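PDB 3WYZ: ribonuclease P protein component 3 from Thermococcus kodakarensis KOD1, which is probably a protein subunit of ribonuclease P, the RNA-protein enzyme that matures tRNA by cleaving off the 5' leader of its precursors. Local coordinates for residues Gly93-Met96 and Arg97-Arg100; Gly138-Leu141 and Ser142-Leu145. All coordinates share one frame; numbering follows the deposited sequence.

Contact 1. Residues Gly93-Met96 and Arg97-Arg100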
loop_
_atom_site.group_PDB
_atom_site.type_symbol
_atom_site.label_atom_id
_atom_site.label_comp_id
_atom_site.label_asym_id
_atom_site.label_seq_id
_atom_site.Cartn_x
_atom_site.Cartn_y
_atom_site.Cartn_z
ATOM N N GLY A 93 -2.488 0.581 7.862
ATOM C CA GLY A 93 -2.393 -0.418 8.913
ATOM C C GLY A 93 -1.850 0.162 10.205
ATOM O O GLY A 93 -1.393 1.299 10.231
ATOM N N GLY A 94 -1.900 -0.622 11.279
ATOM C CA GLY A 94 -1.382 -0.198 12.575
ATOM C C GLY A 94 -2.282 -0.540 13.747
ATOM O O GLY A 94 -1.796 -0.865 14.836
ATOM N N ASP A 95 -3.591 -0.433 13.536
ATOM C CA ASP A 95 -4.574 -0.834 14.533
ATOM C C ASP A 95 -5.105 -2.205 14.131
ATOM O O ASP A 95 -5.394 -2.445 12.957
ATOM C CB ASP A 95 -5.702 0.200 14.610
ATOM C CG ASP A 95 -6.725 -0.100 15.708
ATOM O OD1 ASP A 95 -6.486 -0.973 16.571
ATOM O OD2 ASP A 95 -7.784 0.557 15.711
ATOM N N MET A 96 -5.223 -3.104 15.104
ATOM C CA MET A 96 -5.614 -4.480 14.823
ATOM C C MET A 96 -7.064 -4.620 14.368
ATOM O O MET A 96 -7.367 -5.469 13.522
ATOM C CB MET A 96 -5.345 -5.374 16.033
ATOM C CG MET A 96 -3.918 -5.888 16.097
ATOM S SD MET A 96 -3.460 -6.894 14.667
ATOM C CE MET A 96 -2.354 -8.067 15.449
ATOM N N ARG A 97 -7.955 -3.802 14.930
ATOM C CA ARG A 97 -9.347 -3.737 14.471
ATOM C C ARG A 97 -9.426 -3.238 13.027
ATOM O O ARG A 97 -10.257 -3.707 12.240
ATOM C CB ARG A 97 -10.177 -2.810 15.365
ATOM C CG ARG A 97 -10.438 -3.354 16.755
ATOM C CD ARG A 97 -11.448 -2.500 17.513
ATOM N NE ARG A 97 -11.785 -3.089 18.807
ATOM C CZ ARG A 97 -12.662 -2.583 19.674
ATOM N NH1 ARG A 97 -13.317 -1.455 19.404
ATOM N NH2 ARG A 97 -12.888 -3.213 20.823
ATOM N N ILE A 98 -8.562 -2.281 12.694
ATOM C CA ILE A 98 -8.505 -1.707 11.352
ATOM C C ILE A 98 -7.906 -2.697 10.370
ATOM O O ILE A 98 -8.457 -2.905 9.290
ATOM C CB ILE A 98 -7.701 -0.390 11.332
ATOM C CG1 ILE A 98 -8.406 0.670 12.195
ATOM C CG2 ILE A 98 -7.499 0.118 9.908
ATOM C CD1 ILE A 98 -9.811 1.034 11.753
ATOM N N ASN A 99 -6.787 -3.306 10.755
ATOM C CA ASN A 99 -6.159 -4.343 9.945
ATOM C C ASN A 99 -7.149 -5.444 9.570
ATOM O O ASN A 99 -7.195 -5.864 8.421
ATOM C CB ASN A 99 -4.960 -4.962 10.676
ATOM C CG ASN A 99 -3.764 -4.033 10.743
ATOM O OD1 ASN A 99 -3.832 -2.890 10.322
ATOM N ND2 ASN A 99 -2.663 -4.524 11.292
ATOM N N ARG A 100 -7.936 -5.897 10.542
ATOM C CA ARG A 100 -8.932 -6.947 10.317
ATOM C C ARG A 100 -10.081 -6.471 9.430
ATOM O O ARG A 100 -10.472 -7.169 8.491
ATOM C CB ARG A 100 -9.482 -7.451 11.655
ATOM C CG ARG A 100 -10.323 -8.721 11.559
ATOM C CD ARG A 100 -11.284 -8.854 12.737
ATOM N NE ARG A 100 -12.309 -7.806 12.724
ATOM C CZ ARG A 100 -13.269 -7.660 13.637
ATOM N NH1 ARG A 100 -13.368 -8.496 14.669
ATOM N NH2 ARG A 100 -14.145 -6.666 13.515
#
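The backbone N of N99 donates to D95 O at 2.7 Å, in a nearly straight bond that meets the carbonyl almost end-on. It is the first-turn bond of helix 96-104, with D95 at the N-cap, where strand 88-92 of the TIM-barrel-like fold passes into its helix. The next bond follows one residue on, from R100 N to M96 O at 3.1 Å. N99 also reaches back over the turn with its side chain. With CG beside its own backbone N (chi1 -72°), N99 OD1 accepts from G94 N at 3.1 Å, the donor tilted 19° from the carbonyl plane. The other end of this buried amide, ND2, donates to P113 O and G121 O, so both ends are held and its rotation is fixed. A leucine in place of N99 would probably leave G94 N without its acceptor and the carbonyls of P113 and G121 without their donor. G94 itself has backbone angles at which a CB would jam against G93 O. The carboxylate of D95 has a long, weak ion pair with R72. Its side chain crosses that of I98 at about a right angle, and D95 OD2 lies 3.6 Å from I98 CG1.

Contact 2. Residues Gly138-Leu141 and Ser142-Leu145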
loop_
_atom_site.group_PDB
_atom_site.type_symbol
_atom_site.label_atom_id
_atom_site.label_comp_id
_atom_site.label_asym_id
_atom_site.label_seq_id
_atom_site.Cartn_x
_atom_site.Cartn_y
_atom_site.Cartn_z
ATOM N N GLY A 138 0.602 -3.971 1.289
ATOM C CA GLY A 138 1.552 -2.951 0.866
ATOM C C GLY A 138 2.755 -2.832 1.786
ATOM O O GLY A 138 2.625 -2.438 2.942
ATOM N N PHE A 139 3.928 -3.164 1.260
ATOM C CA PHE A 139 5.181 -3.022 1.990
ATOM C C PHE A 139 5.787 -1.656 1.715
ATOM O O PHE A 139 6.490 -1.474 0.715
ATOM C CB PHE A 139 6.172 -4.120 1.581
ATOM C CG PHE A 139 5.784 -5.485 2.053
ATOM C CD1 PHE A 139 4.968 -6.283 1.286
ATOM C CD2 PHE A 139 6.239 -5.965 3.266
ATOM C CE1 PHE A 139 4.605 -7.544 1.718
ATOM C CE2 PHE A 139 5.881 -7.222 3.711
ATOM C CZ PHE A 139 5.064 -8.014 2.935
ATOM N N SER A 140 5.509 -0.700 2.605
ATOM C CA SER A 140 5.965 0.678 2.437
ATOM C C SER A 140 7.414 0.818 2.882
ATOM O O SER A 140 7.798 0.307 3.922
ATOM C CB SER A 140 5.079 1.645 3.231
ATOM O OG SER A 140 5.283 1.496 4.630
ATOM N N LEU A 141 8.209 1.523 2.088
ATOM C CA LEU A 141 9.583 1.853 2.450
ATOM C C LEU A 141 9.660 3.079 3.376
ATOM O O LEU A 141 10.662 3.271 4.059
ATOM C CB LEU A 141 10.399 2.090 1.179
ATOM C CG LEU A 141 11.851 2.555 1.289
ATOM C CD1 LEU A 141 12.714 1.630 2.142
ATOM C CD2 LEU A 141 12.443 2.691 -0.103
ATOM N N SER A 142 8.594 3.884 3.408
ATOM C CA SER A 142 8.579 5.174 4.115
ATOM C C SER A 142 9.058 5.134 5.575
ATOM O O SER A 142 9.879 5.959 5.964
ATOM C CB SER A 142 7.178 5.803 4.061
ATOM O OG SER A 142 7.252 7.187 4.317
ATOM N N PRO A 143 8.545 4.190 6.391
ATOM C CA PRO A 143 8.957 4.141 7.802
ATOM C C PRO A 143 10.463 3.925 8.019
ATOM O O PRO A 143 11.011 4.416 8.998
ATOM C CB PRO A 143 8.164 2.949 8.362
ATOM C CG PRO A 143 7.033 2.746 7.414
ATOM C CD PRO A 143 7.569 3.128 6.072
ATOM N N LEU A 144 11.117 3.207 7.108
ATOM C CA LEU A 144 12.543 2.909 7.235
ATOM C C LEU A 144 13.449 4.125 7.051
ATOM O O LEU A 144 14.534 4.171 7.628
ATOM C CB LEU A 144 12.956 1.815 6.252
ATOM C CG LEU A 144 12.452 0.410 6.563
ATOM C CD1 LEU A 144 12.742 -0.510 5.390
ATOM C CD2 LEU A 144 13.098 -0.129 7.831
ATOM N N LEU A 145 13.012 5.097 6.253
ATOM C CA LEU A 145 13.781 6.328 6.050
ATOM C C LEU A 145 13.761 7.206 7.291
ATOM O O LEU A 145 14.730 7.909 7.568
ATOM C CB LEU A 145 13.251 7.139 4.862
ATOM C CG LEU A 145 13.471 6.622 3.432
ATOM C CD1 LEU A 145 14.821 5.947 3.253
ATOM C CD2 LEU A 145 12.370 5.668 3.018
#
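L141 packs on L144 and L145 of a short, weakly bonded helix at about 142-145, just after strand 136-140 of this TIM-barrel-like fold. L141 CB stays beside the peptide link to S142. The side chain then runs with CG anti to the backbone N (chi1 175°), which brings L141 CG to 3.6 Å from L145 CD2. At the tip, L141 CD1 meets L144 CD1 at 3.9 Å, the two leucine side chains crossing at about a right angle. The carbonyl of L141 helps to close the turn: L144 N donates to L141 O at 3.1 Å. The bond is bent, with an N-H...O angle of 135° and the donor 43° out of the carbonyl plane, in keeping with a weakly bonded helix. One residue earlier, S140 OG sits against the proline ring, 3.2 Å from P143 CD, and is hydrogen-bonded to S112 OG. Around the turn, L141 packs on L191 and L194 of helix 188-198, L144 touches L194 too and also reaches I155 and L156 of helix 149-168, and the backbone of L141 is hydrogen-bonded to T176 at the end of strand 173-176.

From the N terminus, the chain reaches contact 1 first, where strand 88-92 gives way to helix 96-104. It then runs through strand 109-111 and helix 124-133 before strand 136-140 ends in contact 2. The two contacts are in series and neither nest nor cross. Each closes a short turn from a strand of the parallel sheet into a helix. Strand 109-111 lies between their strands, and the residues that follow it hold side chains in both contacts. The centres lie about 17 Å apart and the nearest atoms about 8 Å. Contact 1 ties its loop to strand 109-111 and, through R100, its helix to helix 124-133. Contact 2 joins the sheet to helices 149-168 and 188-198.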